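Local coordinates for D-2-hydroxyacid dehydrogensase protein (Ketogulonicigenium vulgare, PDB 4LSW) that probably catalyses the NAD(P)-dependent interconversion of D-2-hydroxyacids and the corresponding 2-oxoacids, as enzymes of the D-isomer-specific 2-hydroxyacid dehydrogenase family do, at residues T2-L7 against A22-H27; E18-A23 against L296-L301; A242-L247 against D267-D272. All blocks are in the same frame, centred on the assembly; numbering follows the deposited sequence.

Contact 1: residues T2-L7 against A22-H27; sequences TKPEIL and AAFTVH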
loop_
_atom_site.group_PDB
_atom_site.type_symbol
_atom_site.label_atom_id
_atom_site.label_comp_id
_atom_site.label_asym_id
_atom_site.label_seq_id
_atom_site.Cartn_x
_atom_site.Cartn_y
_atom_site.Cartn_z
ATOM N N THR A 2 24.240 28.235 -2.339
ATOM C CA THR A 2 23.639 27.248 -3.238
ATOM C C THR A 2 22.259 26.828 -2.785
ATOM O O THR A 2 22.015 26.632 -1.597
ATOM C CB THR A 2 24.478 25.960 -3.349
ATOM O OG1 THR A 2 24.378 25.223 -2.126
ATOM C CG2 THR A 2 25.932 26.268 -3.652
ATOM N N LYS A 3 21.366 26.694 -3.755
ATOM C CA LYS A 3 20.105 26.005 -3.565
ATOM C C LYS A 3 20.109 24.940 -4.651
ATOM O O LYS A 3 19.780 25.237 -5.807
ATOM C CB LYS A 3 18.919 26.951 -3.761
ATOM C CG LYS A 3 18.812 28.067 -2.729
ATOM C CD LYS A 3 17.497 28.806 -2.872
ATOM C CE LYS A 3 16.333 27.862 -2.664
ATOM N NZ LYS A 3 15.017 28.540 -2.784
ATOM N N PRO A 4 20.508 23.706 -4.289
ATOM C CA PRO A 4 20.696 22.630 -5.270
ATOM C C PRO A 4 19.481 22.451 -6.167
ATOM O O PRO A 4 18.337 22.628 -5.737
ATOM C CB PRO A 4 20.909 21.392 -4.399
ATOM C CG PRO A 4 21.505 21.934 -3.137
ATOM C CD PRO A 4 20.811 23.256 -2.920
ATOM N N GLU A 5 19.735 22.143 -7.429
ATOM C CA GLU A 5 18.648 22.088 -8.382
ATOM C C GLU A 5 18.122 20.676 -8.502
ATOM O O GLU A 5 18.878 19.715 -8.697
ATOM C CB GLU A 5 19.064 22.673 -9.728
ATOM C CG GLU A 5 19.604 24.084 -9.567
ATOM C CD GLU A 5 19.568 24.886 -10.839
ATOM O OE1 GLU A 5 18.609 24.734 -11.624
ATOM O OE2 GLU A 5 20.506 25.677 -11.042
ATOM N N ILE A 6 16.811 20.560 -8.328
ATOM C CA ILE A 6 16.150 19.267 -8.366
ATOM C C ILE A 6 14.960 19.285 -9.326
ATOM O O ILE A 6 14.395 20.341 -9.625
ATOM C CB ILE A 6 15.712 18.813 -6.960
ATOM C CG1 ILE A 6 14.522 19.620 -6.457
ATOM C CG2 ILE A 6 16.866 18.920 -5.968
ATOM C CD1 ILE A 6 14.040 19.135 -5.109
ATOM N N LEU A 7 14.610 18.113 -9.835
ATOM C CA LEU A 7 13.493 17.979 -10.755
ATOM C C LEU A 7 12.381 17.201 -10.060
ATOM O O LEU A 7 12.591 16.069 -9.615
ATOM C CB LEU A 7 13.949 17.260 -12.029
ATOM C CG LEU A 7 12.985 17.165 -13.223
ATOM C CD1 LEU A 7 12.722 18.525 -13.845
ATOM C CD2 LEU A 7 13.566 16.226 -14.267
ATOM N N ALA A 22 11.924 26.093 -0.392
ATOM C CA ALA A 22 12.768 26.966 0.427
ATOM C C ALA A 22 14.240 26.557 0.400
ATOM O O ALA A 22 15.133 27.404 0.496
ATOM C CB ALA A 22 12.259 27.009 1.858
ATOM N N ALA A 23 14.489 25.256 0.288
ATOM C CA ALA A 23 15.850 24.735 0.329
ATOM C C ALA A 23 16.457 24.512 -1.052
ATOM O O ALA A 23 17.679 24.553 -1.204
ATOM C CB ALA A 23 15.895 23.441 1.122
ATOM N N PHE A 24 15.618 24.247 -2.047
ATOM C CA PHE A 24 16.116 23.836 -3.356
ATOM C C PHE A 24 15.573 24.709 -4.466
ATOM O O PHE A 24 14.580 25.399 -4.277
ATOM C CB PHE A 24 15.736 22.372 -3.634
ATOM C CG PHE A 24 16.202 21.422 -2.574
ATOM C CD1 PHE A 24 17.556 21.219 -2.366
ATOM C CD2 PHE A 24 15.288 20.734 -1.782
ATOM C CE1 PHE A 24 18.004 20.350 -1.381
ATOM C CE2 PHE A 24 15.728 19.863 -0.796
ATOM C CZ PHE A 24 17.085 19.668 -0.597
ATOM N N THR A 25 16.233 24.669 -5.622
ATOM C CA THR A 25 15.685 25.251 -6.839
ATOM C C THR A 25 14.914 24.131 -7.518
ATOM O O THR A 25 15.510 23.259 -8.146
ATOM C CB THR A 25 16.795 25.755 -7.768
ATOM O OG1 THR A 25 17.570 26.747 -7.083
ATOM C CG2 THR A 25 16.215 26.359 -9.048
ATOM N N VAL A 26 13.595 24.144 -7.356
ATOM C CA VAL A 26 12.764 23.020 -7.778
ATOM C C VAL A 26 12.103 23.298 -9.113
ATOM O O VAL A 26 11.306 24.234 -9.254
ATOM C CB VAL A 26 11.679 22.713 -6.741
ATOM C CG1 VAL A 26 10.819 21.524 -7.193
ATOM C CG2 VAL A 26 12.304 22.445 -5.381
ATOM N N HIS A 27 12.428 22.456 -10.088
ATOM C CA HIS A 27 11.802 22.520 -11.398
ATOM C C HIS A 27 10.660 21.511 -11.451
ATOM O O HIS A 27 10.874 20.312 -11.282
ATOM C CB HIS A 27 12.846 22.244 -12.478
ATOM C CG HIS A 27 14.019 23.173 -12.412
ATOM N ND1 HIS A 27 13.952 24.481 -12.834
ATOM C CD2 HIS A 27 15.274 22.988 -11.938
ATOM C CE1 HIS A 27 15.127 25.063 -12.640
ATOM N NE2 HIS A 27 15.941 24.182 -12.089
#
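Ile6 brings its CD1 methyl down onto Val26 and Phe24, lying 3.7 Å from Val26 CG2 and 3.9 Å from Phe24 CD2. Its CG1 stands between the backbone N and the carbonyl carbon (chi1 73°), which carries the branch toward the neighbouring strand. Phe305 of helix 287-306 also packs on Ile6 and meets the Phe24 ring.

Before the strand, Lys3 folds back over the end of helix 14-23. A bend at chi3 sets CE 3.4 Å from both Ala22 O and Phe24 O, and NZ hydrogen-bonds to Asp21 O, so the ammonium probably complements the partial negative charge of the helix end.

On the other sheet face, with Thr25 and Leu7, His27 NE2 donates to Glu5 OE1 at 2.8 Å. The bond is nearly straight at 171° and lies in the imidazole plane, although carboxylate and ring are turned 38° apart. An alanine in place of Glu5 would probably leave His27 NE2 without this acceptor and its ring freer to turn, with Thr25 CB losing the packing of CG.

Backbone bonds Thr25 N to Pro4 O, Ile6 N to Thr25 O and His27 N to Ile6 O join the strands in parallel, making this the strand pairing of a beta-alpha-beta crossover, with 25-28 at the edge of the sheet.

Contact 2: residues E18-A23 against L296-L301; sequences EPLDAA and LLRDNL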
loop_
_atom_site.group_PDB
_atom_site.type_symbol
_atom_site.label_atom_id
_atom_site.label_comp_id
_atom_site.label_asym_id
_atom_site.label_seq_id
_atom_site.Cartn_x
_atom_site.Cartn_y
_atom_site.Cartn_z
ATOM N N GLU A 18 6.387 23.550 0.375
ATOM C CA GLU A 18 6.975 24.768 0.920
ATOM C C GLU A 18 8.430 24.588 1.377
ATOM O O GLU A 18 9.296 25.350 0.952
ATOM C CB GLU A 18 6.084 25.367 2.018
ATOM C CG GLU A 18 4.741 25.857 1.495
ATOM C CD GLU A 18 3.719 26.062 2.594
ATOM O OE1 GLU A 18 4.110 26.497 3.697
ATOM O OE2 GLU A 18 2.527 25.783 2.349
ATOM N N PRO A 19 8.726 23.569 2.217
ATOM C CA PRO A 19 10.140 23.460 2.612
ATOM C C PRO A 19 11.063 22.978 1.494
ATOM O O PRO A 19 12.262 23.274 1.513
ATOM C CB PRO A 19 10.120 22.443 3.761
ATOM C CG PRO A 19 8.828 21.728 3.632
ATOM C CD PRO A 19 7.864 22.696 3.038
ATOM N N LEU A 20 10.517 22.241 0.536
ATOM C CA LEU A 20 11.299 21.863 -0.639
ATOM C C LEU A 20 11.717 23.099 -1.432
ATOM O O LEU A 20 12.888 23.244 -1.798
ATOM C CB LEU A 20 10.516 20.893 -1.532
ATOM C CG LEU A 20 10.536 19.413 -1.137
ATOM C CD1 LEU A 20 9.472 18.641 -1.896
ATOM C CD2 LEU A 20 11.909 18.828 -1.404
ATOM N N ASP A 21 10.757 23.986 -1.692
ATOM C CA ASP A 21 11.028 25.200 -2.462
ATOM C C ASP A 21 11.938 26.165 -1.719
ATOM O O ASP A 21 12.657 26.943 -2.340
ATOM C CB ASP A 21 9.725 25.894 -2.858
ATOM C CG ASP A 21 9.087 25.265 -4.080
ATOM O OD1 ASP A 21 9.831 24.901 -5.019
ATOM O OD2 ASP A 21 7.849 25.135 -4.098
ATOM N N ALA A 22 11.924 26.093 -0.392
ATOM C CA ALA A 22 12.768 26.966 0.427
ATOM C C ALA A 22 14.240 26.557 0.400
ATOM O O ALA A 22 15.133 27.404 0.496
ATOM C CB ALA A 22 12.259 27.009 1.858
ATOM N N ALA A 23 14.489 25.256 0.288
ATOM C CA ALA A 23 15.850 24.735 0.329
ATOM C C ALA A 23 16.457 24.512 -1.052
ATOM O O ALA A 23 17.679 24.553 -1.204
ATOM C CB ALA A 23 15.895 23.441 1.122
ATOM N N LEU A 296 10.458 12.355 5.484
ATOM C CA LEU A 296 11.504 11.391 5.172
ATOM C C LEU A 296 12.083 11.631 3.779
ATOM O O LEU A 296 13.299 11.567 3.581
ATOM C CB LEU A 296 10.942 9.973 5.298
ATOM C CG LEU A 296 11.928 8.811 5.193
ATOM C CD1 LEU A 296 13.175 9.070 6.030
ATOM C CD2 LEU A 296 11.235 7.515 5.625
ATOM N N LEU A 297 11.205 11.893 2.818
ATOM C CA LEU A 297 11.645 12.278 1.484
ATOM C C LEU A 297 12.566 13.490 1.589
ATOM O O LEU A 297 13.674 13.495 1.054
ATOM C CB LEU A 297 10.442 12.622 0.613
ATOM C CG LEU A 297 10.790 13.253 -0.738
ATOM C CD1 LEU A 297 11.018 12.197 -1.814
ATOM C CD2 LEU A 297 9.698 14.215 -1.159
ATOM N N ARG A 298 12.115 14.512 2.303
ATOM C CA ARG A 298 12.920 15.716 2.411
ATOM C C ARG A 298 14.218 15.466 3.183
ATOM O O ARG A 298 15.271 15.986 2.807
ATOM C CB ARG A 298 12.101 16.847 3.026
ATOM C CG ARG A 298 10.955 17.284 2.132
ATOM C CD ARG A 298 10.203 18.470 2.711
ATOM N NE ARG A 298 9.243 18.106 3.755
ATOM C CZ ARG A 298 9.388 18.393 5.045
ATOM N NH1 ARG A 298 10.467 19.036 5.471
ATOM N NH2 ARG A 298 8.445 18.044 5.912
ATOM N N ASP A 299 14.164 14.658 4.241
ATOM C CA ASP A 299 15.373 14.401 5.023
ATOM C C ASP A 299 16.450 13.665 4.221
ATOM O O ASP A 299 17.639 13.891 4.421
ATOM C CB ASP A 299 15.059 13.651 6.324
ATOM C CG ASP A 299 14.323 14.510 7.337
ATOM O OD1 ASP A 299 14.297 15.749 7.176
ATOM O OD2 ASP A 299 13.775 13.939 8.304
ATOM N N ASN A 300 16.031 12.794 3.305
ATOM C CA ASN A 300 16.978 12.132 2.418
ATOM C C ASN A 300 17.659 13.124 1.490
ATOM O O ASN A 300 18.872 13.063 1.301
ATOM C CB ASN A 300 16.304 11.019 1.607
ATOM C CG ASN A 300 16.142 9.737 2.401
ATOM O OD1 ASN A 300 17.120 9.054 2.700
ATOM N ND2 ASN A 300 14.904 9.403 2.739
ATOM N N LEU A 301 16.873 14.034 0.918
ATOM C CA LEU A 301 17.435 15.052 0.039
ATOM C C LEU A 301 18.399 15.959 0.809
ATOM O O LEU A 301 19.504 16.254 0.339
ATOM C CB LEU A 301 16.323 15.862 -0.636
ATOM C CG LEU A 301 15.512 15.106 -1.693
ATOM C CD1 LEU A 301 14.225 15.850 -2.010
ATOM C CD2 LEU A 301 16.350 14.899 -2.958
#
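Arg298 starts toward Pro19 and Leu20 with CG anti to its carbonyl carbon (chi1 -66°), and a bend at chi3 (-80°) turns NE out of the line of the chain. On the other helix Leu20 also carries CG anti to the carbonyl carbon, beside its backbone N, which presents the isobutyl group to the aliphatic part of the arginine: Leu20 CG lies 3.9 Å from Arg298 CG.

The flat end of the arginine is covered on one face by proline. Pro19 CG sits 3.4 Å above the guanidinium plane, displaced toward its rim, and is 3.6 Å from Arg298 NE. This is van der Waals packing of a ring CH2 on the guanidinium face; the charge is answered by Asp16, whose OD1 forms a salt bridge with NE, while NH2 makes a weak hydrogen bond to Gln295 OE1. Asp16 and Gln295, one on each helix, should help to hold the guanidinium against the proline ring.

Here the long helix 287-306 carries the chain back from the NAD-binding sheet to the domain of the N-terminal strands, where it packs beside helix 14-23, as in the two-domain fold of this family. The axes of 18-23 and 296-301 run 14° from parallel and approach to 10.9 Å, and side chains fill that separation without a hydrogen bond between these two segments.

Deeper in, leucines take over. Leu20 CD2 meets Leu301 CD1 at 3.8 Å, the two side chains crossing at about a right angle, and Leu20 CD1 makes a looser approach to Leu297 CD2 at 4.5 Å. Tyr12 touches both Leu20 and Leu297, and Ser72 of strand 70-74 lies against Leu297 and Leu301.

Contact 3: residues A242-L247 against D267-D272; sequences ALIAAL and DPRFRD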
loop_
_atom_site.group_PDB
_atom_site.type_symbol
_atom_site.label_atom_id
_atom_site.label_comp_id
_atom_site.label_asym_id
_atom_site.label_seq_id
_atom_site.Cartn_x
_atom_site.Cartn_y
_atom_site.Cartn_z
ATOM N N ALA A 242 -11.845 -14.043 -10.443
ATOM C CA ALA A 242 -12.157 -15.154 -9.552
ATOM C C ALA A 242 -12.843 -14.646 -8.285
ATOM O O ALA A 242 -13.742 -15.306 -7.763
ATOM C CB ALA A 242 -10.914 -15.920 -9.193
ATOM N N LEU A 243 -12.405 -13.482 -7.800
ATOM C CA LEU A 243 -12.950 -12.914 -6.571
ATOM C C LEU A 243 -14.403 -12.492 -6.775
ATOM O O LEU A 243 -15.283 -12.821 -5.975
ATOM C CB LEU A 243 -12.100 -11.723 -6.120
ATOM C CG LEU A 243 -12.583 -10.955 -4.882
ATOM C CD1 LEU A 243 -12.758 -11.908 -3.722
ATOM C CD2 LEU A 243 -11.595 -9.864 -4.527
ATOM N N ILE A 244 -14.666 -11.801 -7.883
ATOM C CA ILE A 244 -16.014 -11.345 -8.169
ATOM C C ILE A 244 -16.984 -12.515 -8.358
ATOM O O ILE A 244 -18.076 -12.518 -7.799
ATOM C CB ILE A 244 -16.020 -10.403 -9.387
ATOM C CG1 ILE A 244 -15.325 -9.092 -9.004
ATOM C CG2 ILE A 244 -17.436 -10.115 -9.833
ATOM C CD1 ILE A 244 -14.948 -8.217 -10.181
ATOM N N ALA A 245 -16.572 -13.522 -9.126
ATOM C CA ALA A 245 -17.421 -14.685 -9.341
ATOM C C ALA A 245 -17.729 -15.420 -8.037
ATOM O O ALA A 245 -18.852 -15.868 -7.816
ATOM C CB ALA A 245 -16.778 -15.631 -10.339
ATOM N N ALA A 246 -16.726 -15.537 -7.174
ATOM C CA ALA A 246 -16.917 -16.240 -5.909
ATOM C C ALA A 246 -17.847 -15.472 -4.965
ATOM O O ALA A 246 -18.671 -16.076 -4.281
ATOM C CB ALA A 246 -15.592 -16.518 -5.246
ATOM N N LEU A 247 -17.715 -14.152 -4.930
ATOM C CA LEU A 247 -18.618 -13.337 -4.117
ATOM C C LEU A 247 -20.048 -13.410 -4.636
ATOM O O LEU A 247 -20.994 -13.502 -3.853
ATOM C CB LEU A 247 -18.140 -11.885 -4.054
ATOM C CG LEU A 247 -16.883 -11.674 -3.213
ATOM C CD1 LEU A 247 -16.183 -10.378 -3.562
ATOM C CD2 LEU A 247 -17.243 -11.694 -1.734
ATOM N N ASP A 267 -13.387 -1.885 -10.820
ATOM C CA ASP A 267 -14.413 -2.676 -11.494
ATOM C C ASP A 267 -15.808 -2.391 -10.936
ATOM O O ASP A 267 -16.064 -2.602 -9.753
ATOM C CB ASP A 267 -14.076 -4.160 -11.340
ATOM C CG ASP A 267 -14.679 -5.013 -12.431
ATOM O OD1 ASP A 267 -15.912 -4.980 -12.596
ATOM O OD2 ASP A 267 -13.905 -5.714 -13.108
ATOM N N PRO A 268 -16.723 -1.894 -11.791
ATOM C CA PRO A 268 -18.075 -1.521 -11.350
ATOM C C PRO A 268 -18.813 -2.654 -10.640
ATOM O O PRO A 268 -19.677 -2.400 -9.803
ATOM C CB PRO A 268 -18.792 -1.193 -12.662
ATOM C CG PRO A 268 -17.702 -0.809 -13.607
ATOM C CD PRO A 268 -16.510 -1.632 -13.226
ATOM N N ARG A 269 -18.469 -3.894 -10.969
ATOM C CA ARG A 269 -19.158 -5.042 -10.396
ATOM C C ARG A 269 -18.979 -5.163 -8.879
ATOM O O ARG A 269 -19.816 -5.759 -8.197
ATOM C CB ARG A 269 -18.717 -6.325 -11.094
ATOM C CG ARG A 269 -19.325 -6.495 -12.475
ATOM C CD ARG A 269 -18.704 -7.684 -13.170
ATOM N NE ARG A 269 -17.265 -7.507 -13.327
ATOM C CZ ARG A 269 -16.438 -8.453 -13.754
ATOM N NH1 ARG A 269 -16.915 -9.656 -14.074
ATOM N NH2 ARG A 269 -15.139 -8.212 -13.874
ATOM N N PHE A 270 -17.900 -4.589 -8.354
ATOM C CA PHE A 270 -17.690 -4.575 -6.912
ATOM C C PHE A 270 -18.789 -3.785 -6.212
ATOM O O PHE A 270 -19.087 -4.017 -5.041
ATOM C CB PHE A 270 -16.315 -3.989 -6.567
ATOM C CG PHE A 270 -15.181 -4.949 -6.755
ATOM C CD1 PHE A 270 -15.155 -6.154 -6.063
ATOM C CD2 PHE A 270 -14.124 -4.636 -7.600
ATOM C CE1 PHE A 270 -14.105 -7.043 -6.231
ATOM C CE2 PHE A 270 -13.070 -5.517 -7.771
ATOM C CZ PHE A 270 -13.060 -6.725 -7.081
ATOM N N ARG A 271 -19.394 -2.854 -6.948
ATOM C CA ARG A 271 -20.432 -1.989 -6.408
ATOM C C ARG A 271 -21.770 -2.732 -6.308
ATOM O O ARG A 271 -22.604 -2.413 -5.459
ATOM C CB ARG A 271 -20.567 -0.743 -7.295
ATOM C CG ARG A 271 -21.275 0.443 -6.675
ATOM C CD ARG A 271 -21.282 1.640 -7.632
ATOM N NE ARG A 271 -20.103 2.495 -7.494
ATOM C CZ ARG A 271 -19.118 2.579 -8.384
ATOM N NH1 ARG A 271 -19.157 1.864 -9.501
ATOM N NH2 ARG A 271 -18.092 3.389 -8.163
ATOM N N ASP A 272 -21.953 -3.731 -7.171
ATOM C CA ASP A 272 -23.205 -4.489 -7.249
ATOM C C ASP A 272 -23.334 -5.593 -6.196
ATOM O O ASP A 272 -24.432 -6.077 -5.922
ATOM C CB ASP A 272 -23.357 -5.114 -8.643
ATOM C CG ASP A 272 -23.313 -4.085 -9.758
ATOM O OD1 ASP A 272 -23.765 -2.944 -9.533
ATOM O OD2 ASP A 272 -22.821 -4.422 -10.855
#
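Ile244 and Phe270 mark the nearest approach of the two backbones, their CA atoms 7.1 Å apart. Residues 242-247 are a regular helical piece, with Ala246 N bonded to Ala242 O and Leu247 N to Leu243 O. The 267-272 segment is a short helical turn in which Phe270 N, Arg271 N and Asp272 N each bond three residues back. Both belong to the Rossmann-type NAD-binding domain: helix 240-249 leads into strand 254-257, and the turn leads into strand 276-278 at the sheet edge.

Ile244 carries most of the packing. Its CG1 stands over one face of the Phe270 ring in a CH-pi contact, 4.0 Å from the centroid and 28° off the ring normal. Leu243 arrives from another direction, with CD2 at the ring edge, 4.1 Å from Phe270 CE1. Leu257 of strand 254-257 touches both Leu243 and Phe270.

The extended Ile244 chain (chi2 165°) then puts CD1 over one face of the Arg269 guanidinium, 3.7 Å from Arg269 NH2. That flat group is held by Asp267 in a side-on, two-nitrogen salt bridge. Arg269 NE reaches Asp267 OD1 at 3.0 Å and NH2 reaches OD2 at 2.9 Å, with Glu241 as a second partner of NH2. Both oxygens are met on their syn side but about 30° out of the carboxylate plane, while they lie in the guanidinium plane. Asp267 OD1 works twice: its anti lone pair also takes the capping bond from Arg269 N, at 3.2 Å.

How the contacts relate
Contacts 1 and 2 form one continuous patch, their centres 9 Å apart. They share Ala22 and Ala23 at the end of helix 14-23, one side of which faces helix 287-306, and they also touch directly: Phe24 CZ packs on Leu301 CB at 3.9 Å, and Val26 CG2 on Leu20 O at 3.7 Å. Contact 3 belongs to the NAD-binding domain, on the opposite side of the chain's centre. Its centre is 47 Å from that of contact 1 and 42 Å from that of contact 2, with nearest atoms about 32 and 30 Å away. In this family the active-site cleft lies between the two domains; all three contacts are packing within one domain or the other.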